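Local coordinates for 5-oxoprolinase subunit A (Thermus thermophilus, PDB 2DFA), which probably cleaves 5-oxoproline to L-glutamate at the cost of ATP hydrolysis, as one subunit of a three-protein complex, at the interface of chains A and B. Numbering follows the deposited sequence. Chains: chain A/B, Hypothetical UPF0271 protein TTHB195.

The interface of chains A and B. Residues chain A 42, 45, 93, 96-97; chain B 85, 88-89.
B:Tyr89 reaches across a two-fold helix-helix interface of this LamB/PxpA-family protein and lays its phenol ring against A:Ala93, whose methyl CB stands over the centre of one face, 3.5 Å from the ring centroid, in a CH-pi contact. Both residues belong to helix 80-100 of their own chains, and the tyrosine also reaches helix 42-54 of chain A. With CG anti to the backbone N (chi1 -177°), the ring is directed between these two chain A helices. There A:Ile45 meets its edge in the ring plane, CD1 lying 3.7 Å from CE2 of B:Tyr89, while the pyrrolidine carbon CG of A:Pro42 packs against the face opposite A:Ala93, near the rim, 3.8 Å from CD2 of B:Tyr89. Were B:Tyr89 replaced by an alanine, the A:Ala93 methyl would probably lose its aromatic face and a gap would be likely to open beside A:Ile45 and A:Pro42.

The second aromatic group, A:Phe97, has CG anti to the carbonyl carbon (chi1 -70°), which brings its far edge to the chain B helix. B:Leu88 CB lies 4.2 Å above one face of this ring, towards the rim, and A:Ile45 CB backs the opposite face within its own chain. CE2 of A:Phe97 lies 3.9 Å from B:Tyr89 CB, linking the two aromatic contacts. Farther out, A:Pro42 CB and B:Ala85 CB touch at 3.9 Å, and B:Leu88 CD2 lies 4.1 Å from the methyl CB of A:Ala96.

A helix carbonyl borders the apolar groups: the B:Ala85 oxygen O approaches CZ of A:Phe97 to 3.3 Å. The two-fold symmetry repeats the arrangement with the chains exchanged, although the structure alone does not show that this pairing is the biological one.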
loop_
_atom_site.group_PDB
_atom_site.type_symbol
_atom_site.label_atom_id
_atom_site.label_comp_id
_atom_site.label_asym_id
_atom_site.label_seq_id
_atom_site.Cartn_x
_atom_site.Cartn_y
_atom_site.Cartn_z
ATOM N N PRO A 42 -6.645 4.436 9.770
ATOM C CA PRO A 42 -7.466 4.137 10.956
ATOM C C PRO A 42 -7.442 5.161 12.097
ATOM O O PRO A 42 -8.497 5.557 12.604
ATOM C CB PRO A 42 -6.958 2.766 11.395
ATOM C CG PRO A 42 -6.574 2.118 10.076
ATOM C CD PRO A 42 -5.856 3.256 9.364
ATOM N N ILE A 45 -9.219 8.282 11.092
ATOM C CA ILE A 45 -10.664 8.108 11.017
ATOM C C ILE A 45 -11.217 8.280 12.427
ATOM O O ILE A 45 -12.176 9.025 12.650
ATOM C CB ILE A 45 -11.043 6.700 10.488
ATOM C CG1 ILE A 45 -10.649 6.579 9.009
ATOM C CG2 ILE A 45 -12.540 6.454 10.672
ATOM C CD1 ILE A 45 -10.941 5.209 8.393
ATOM N N ALA A 93 -15.740 -0.481 7.508
ATOM C CA ALA A 93 -14.632 -0.010 8.329
ATOM C C ALA A 93 -15.019 1.249 9.101
ATOM O O ALA A 93 -14.776 1.338 10.298
ATOM C CB ALA A 93 -13.399 0.260 7.462
ATOM N N ALA A 96 -17.465 0.845 12.108
ATOM C CA ALA A 96 -16.922 0.317 13.355
ATOM C C ALA A 96 -16.552 1.461 14.302
ATOM O O ALA A 96 -16.781 1.370 15.504
ATOM C CB ALA A 96 -15.695 -0.564 13.083
ATOM N N PHE A 97 -15.977 2.531 13.758
ATOM C CA PHE A 97 -15.603 3.691 14.565
ATOM C C PHE A 97 -16.848 4.416 15.077
ATOM O O PHE A 97 -16.872 4.912 16.203
ATOM C CB PHE A 97 -14.739 4.643 13.740
ATOM C CG PHE A 97 -13.377 4.097 13.445
ATOM C CD1 PHE A 97 -12.372 4.147 14.402
ATOM C CD2 PHE A 97 -13.117 3.463 12.236
ATOM C CE1 PHE A 97 -11.122 3.567 14.160
ATOM C CE2 PHE A 97 -11.875 2.884 11.990
ATOM C CZ PHE A 97 -10.882 2.937 12.951
ATOM N N ALA B 85 -7.367 1.148 16.934
ATOM C CA ALA B 85 -7.944 1.677 15.704
ATOM C C ALA B 85 -7.847 0.687 14.542
ATOM O O ALA B 85 -8.800 0.514 13.780
ATOM C CB ALA B 85 -7.252 2.999 15.321
ATOM N N LEU B 88 -10.354 -2.186 15.100
ATOM C CA LEU B 88 -11.728 -1.736 14.855
ATOM C C LEU B 88 -12.008 -1.644 13.359
ATOM O O LEU B 88 -13.043 -2.102 12.870
ATOM C CB LEU B 88 -11.970 -0.353 15.462
ATOM C CG LEU B 88 -12.639 -0.266 16.828
ATOM C CD1 LEU B 88 -12.839 1.200 17.197
ATOM C CD2 LEU B 88 -13.982 -0.984 16.786
ATOM N N TYR B 89 -11.078 -1.018 12.645
ATOM C CA TYR B 89 -11.185 -0.836 11.207
ATOM C C TYR B 89 -11.393 -2.177 10.509
ATOM O O TYR B 89 -12.270 -2.318 9.662
ATOM C CB TYR B 89 -9.896 -0.174 10.685
ATOM C CG TYR B 89 -9.890 0.138 9.207
ATOM C CD1 TYR B 89 -9.697 -0.870 8.252
ATOM C CD2 TYR B 89 -10.084 1.445 8.756
ATOM C CE1 TYR B 89 -9.694 -0.585 6.892
ATOM C CE2 TYR B 89 -10.088 1.744 7.396
ATOM C CZ TYR B 89 -9.894 0.728 6.468
ATOM O OH TYR B 89 -9.916 1.016 5.128
#